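Local coordinates for metalloregulator ScaR (Streptococcus gordonii, PDB 3HRS), which probably binds DNA as a homodimer and represses transcription when manganese is bound, as a member of the DtxR/MntR family, at residues 76-85 with 112-123. Numbering follows the deposited sequence.
Sequences RLIEVFLVHH and LDQLLDYPKACP. With SO4 (sulfate ion), chain C.
L116 and V80 meet where the last turn of helix 106-115 and the loop after it wrap one flank of helix 62-84, in the metal-binding and dimerisation domain of a DtxR/MntR-family repressor. The contact illustrates how a helix end and its exit loop can share one apolar seam. L116 divides its two methyls. The L116 and V80 side chains slide past each other in opposite directions, CD1 lying 3.4 Å from V80 CG1. L116 CD2 lies in plane at the edge of the F81 ring and also covers one face of the H85 imidazole, a CH-pi contact 3.8 Å from the centroid. A water joins H85 NE2 to L115 O at the rim of that imidazole. L112 is split in a similar way: CD1 packs against L77 CB and I78 CD1, and CD2 lies 3.7 Å from F81 CD1.

Further along the loop, P119 crosses L77 at about a right angle, CD to CD2. V80 CG2, anti to its own carbonyl carbon, is directed at the C122 backbone, 3.4 Å from CA. P123 CD comes within 3.6 Å of E79 CG. E79 and C122 are zinc ligands in this protein, with H124 and D159; no metal occupies the site here.

A Schellman motif at D117 ends the helix and turns the chain into this loop. D113, salt-bridged to R73, flanks L77, and F81 meets F81 of the second subunit. R76 is extended from CG to NE; its NH1 makes a salt bridge to E137 and a hydrogen bond to T127 O. NH2 donates a nearly straight bond (168°) to O4 of a sulfate ion, probably from the crystallisation liquor. Nearer the backbone, R76 CG rests 3.5 Å from C122 SG.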
# COMPACT_ATOMS: atom_id res chain seq x y z
N ARG A 76 -0.17 3.42 12.72
CA ARG A 76 -0.79 4.73 12.87
C ARG A 76 -0.59 5.65 11.65
O ARG A 76 -1.48 6.42 11.33
CB ARG A 76 -0.40 5.41 14.19
CG ARG A 76 -1.02 4.70 15.37
CD ARG A 76 -0.31 4.93 16.72
NE ARG A 76 -0.96 4.12 17.74
CZ ARG A 76 -0.71 4.19 19.05
NH1 ARG A 76 0.18 5.05 19.53
NH2 ARG A 76 -1.37 3.39 19.88
N LEU A 77 0.54 5.61 10.97
CA LEU A 77 0.63 6.46 9.78
C LEU A 77 -0.30 5.95 8.65
O LEU A 77 -0.95 6.74 7.99
CB LEU A 77 2.06 6.65 9.32
CG LEU A 77 3.02 7.45 10.20
CD1 LEU A 77 4.49 7.18 9.83
CD2 LEU A 77 2.73 8.88 10.06
N ILE A 78 -0.39 4.64 8.46
CA ILE A 78 -1.35 4.09 7.51
C ILE A 78 -2.76 4.50 7.95
O ILE A 78 -3.61 4.86 7.14
CB ILE A 78 -1.27 2.55 7.40
CG1 ILE A 78 0.10 2.10 6.86
CG2 ILE A 78 -2.30 2.03 6.47
CD1 ILE A 78 0.55 2.88 5.67
N GLU A 79 -3.02 4.44 9.25
CA GLU A 79 -4.34 4.83 9.72
C GLU A 79 -4.61 6.26 9.27
O GLU A 79 -5.57 6.49 8.55
CB GLU A 79 -4.45 4.72 11.23
CG GLU A 79 -5.75 5.25 11.79
CD GLU A 79 -6.78 4.16 11.96
OE1 GLU A 79 -7.95 4.50 12.27
OE2 GLU A 79 -6.41 2.97 11.80
N VAL A 80 -3.74 7.19 9.68
CA VAL A 80 -3.84 8.60 9.29
C VAL A 80 -3.95 8.77 7.79
O VAL A 80 -4.72 9.59 7.33
CB VAL A 80 -2.61 9.41 9.71
CG1 VAL A 80 -2.60 10.79 8.99
CG2 VAL A 80 -2.59 9.58 11.22
N PHE A 81 -3.18 8.03 7.01
CA PHE A 81 -3.29 8.20 5.56
C PHE A 81 -4.67 7.77 5.06
O PHE A 81 -5.31 8.50 4.34
CB PHE A 81 -2.16 7.45 4.81
CG PHE A 81 -2.34 7.42 3.30
CD1 PHE A 81 -2.06 8.54 2.53
CD2 PHE A 81 -2.77 6.26 2.66
CE1 PHE A 81 -2.20 8.49 1.13
CE2 PHE A 81 -2.91 6.20 1.26
CZ PHE A 81 -2.62 7.31 0.50
N LEU A 82 -5.13 6.59 5.46
CA LEU A 82 -6.38 6.05 4.95
C LEU A 82 -7.58 6.93 5.24
O LEU A 82 -8.42 7.16 4.35
CB LEU A 82 -6.63 4.64 5.46
CG LEU A 82 -5.57 3.67 4.91
CD1 LEU A 82 -5.99 2.24 5.16
CD2 LEU A 82 -5.35 3.94 3.41
N VAL A 83 -7.68 7.42 6.47
CA VAL A 83 -8.86 8.19 6.81
C VAL A 83 -8.79 9.63 6.32
O VAL A 83 -9.75 10.12 5.73
CB VAL A 83 -9.30 8.07 8.29
CG1 VAL A 83 -8.28 7.32 9.10
CG2 VAL A 83 -9.62 9.44 8.89
N HIS A 84 -7.67 10.31 6.52
CA HIS A 84 -7.55 11.69 6.02
C HIS A 84 -7.39 11.89 4.51
O HIS A 84 -7.87 12.88 3.94
CB HIS A 84 -6.44 12.40 6.74
CG HIS A 84 -6.77 12.71 8.16
ND1 HIS A 84 -6.05 13.60 8.93
CD2 HIS A 84 -7.77 12.25 8.96
CE1 HIS A 84 -6.58 13.68 10.13
NE2 HIS A 84 -7.63 12.87 10.18
N HIS A 85 -6.72 10.99 3.84
CA HIS A 85 -6.43 11.24 2.44
C HIS A 85 -7.46 10.52 1.60
O HIS A 85 -7.95 11.10 0.65
CB HIS A 85 -5.00 10.82 2.06
CG HIS A 85 -3.97 11.82 2.49
ND1 HIS A 85 -2.92 12.20 1.67
CD2 HIS A 85 -3.85 12.53 3.63
CE1 HIS A 85 -2.19 13.11 2.31
NE2 HIS A 85 -2.73 13.32 3.49
N LEU A 112 5.65 8.15 3.40
CA LEU A 112 4.31 8.40 3.88
C LEU A 112 4.32 9.45 4.97
O LEU A 112 3.51 10.36 4.97
CB LEU A 112 3.72 7.13 4.47
CG LEU A 112 2.25 6.83 4.14
CD1 LEU A 112 1.57 6.41 5.41
CD2 LEU A 112 1.52 8.03 3.47
N ASP A 113 5.24 9.30 5.92
CA ASP A 113 5.31 10.19 7.07
C ASP A 113 5.49 11.61 6.57
O ASP A 113 4.82 12.52 7.02
CB ASP A 113 6.50 9.80 7.95
CG ASP A 113 6.48 10.48 9.31
OD1 ASP A 113 5.40 10.88 9.79
OD2 ASP A 113 7.56 10.58 9.92
N GLN A 114 6.42 11.77 5.64
CA GLN A 114 6.71 13.06 5.08
C GLN A 114 5.48 13.61 4.35
O GLN A 114 5.14 14.79 4.46
CB GLN A 114 7.87 12.96 4.12
CG GLN A 114 8.29 14.32 3.63
CD GLN A 114 9.57 14.30 2.82
OE1 GLN A 114 9.91 13.29 2.20
NE2 GLN A 114 10.27 15.42 2.82
N LEU A 115 4.83 12.75 3.57
CA LEU A 115 3.66 13.16 2.81
C LEU A 115 2.57 13.71 3.73
O LEU A 115 1.89 14.68 3.40
CB LEU A 115 3.09 11.97 2.06
CG LEU A 115 1.87 12.37 1.26
CD1 LEU A 115 2.29 13.52 0.38
CD2 LEU A 115 1.33 11.17 0.44
N LEU A 116 2.41 13.06 4.89
CA LEU A 116 1.40 13.42 5.86
C LEU A 116 1.84 14.60 6.71
O LEU A 116 1.10 15.07 7.56
CB LEU A 116 1.08 12.23 6.76
CG LEU A 116 0.60 10.93 6.12
CD1 LEU A 116 0.14 10.00 7.23
CD2 LEU A 116 -0.53 11.14 5.12
N ASP A 117 3.05 15.09 6.45
CA ASP A 117 3.58 16.25 7.17
C ASP A 117 3.81 15.97 8.65
O ASP A 117 3.51 16.81 9.50
CB ASP A 117 2.69 17.47 7.00
CG ASP A 117 3.41 18.78 7.32
OD1 ASP A 117 4.66 18.78 7.49
OD2 ASP A 117 2.71 19.82 7.42
N TYR A 118 4.33 14.78 8.94
CA TYR A 118 4.79 14.41 10.28
C TYR A 118 3.76 14.56 11.39
O TYR A 118 3.95 15.35 12.32
CB TYR A 118 6.07 15.15 10.63
CG TYR A 118 7.09 15.07 9.52
CD1 TYR A 118 7.24 16.11 8.62
CD2 TYR A 118 7.88 13.93 9.35
CE1 TYR A 118 8.15 16.05 7.61
CE2 TYR A 118 8.81 13.86 8.32
CZ TYR A 118 8.93 14.92 7.44
OH TYR A 118 9.83 14.89 6.39
N PRO A 119 2.65 13.80 11.29
CA PRO A 119 1.60 13.81 12.32
C PRO A 119 2.08 13.20 13.64
O PRO A 119 2.56 12.07 13.68
CB PRO A 119 0.49 12.93 11.74
CG PRO A 119 1.02 12.41 10.38
CD PRO A 119 2.44 12.79 10.23
N LYS A 120 1.93 13.94 14.73
CA LYS A 120 2.29 13.45 16.04
C LYS A 120 1.20 12.56 16.65
O LYS A 120 1.33 12.11 17.80
CB LYS A 120 2.61 14.63 16.96
CG LYS A 120 4.04 15.17 16.80
CD LYS A 120 4.07 16.71 16.77
CE LYS A 120 2.77 17.36 17.32
NZ LYS A 120 2.65 17.47 18.81
N ALA A 121 0.14 12.27 15.90
CA ALA A 121 -0.94 11.43 16.42
C ALA A 121 -1.90 10.96 15.33
O ALA A 121 -2.21 11.72 14.42
CB ALA A 121 -1.70 12.19 17.48
N CYS A 122 -2.37 9.71 15.43
CA CYS A 122 -3.39 9.19 14.51
C CYS A 122 -4.79 9.65 14.97
O CYS A 122 -4.95 10.17 16.09
CB CYS A 122 -3.35 7.67 14.43
SG CYS A 122 -3.81 6.81 15.94
N PRO A 123 -5.82 9.47 14.12
CA PRO A 123 -7.13 10.04 14.47
C PRO A 123 -7.72 9.53 15.80
O PRO A 123 -8.62 10.19 16.32
CB PRO A 123 -8.03 9.65 13.29
CG PRO A 123 -7.08 9.25 12.18
CD PRO A 123 -5.87 8.68 12.88
S SO4 C . -4.18 1.12 20.52
O1 SO4 C . -4.61 2.41 21.07
O2 SO4 C . -3.12 0.60 21.37
O3 SO4 C . -5.29 0.15 20.50
O4 SO4 C . -3.67 1.32 19.15
O HOH W 1 -0.73 15.27 4.31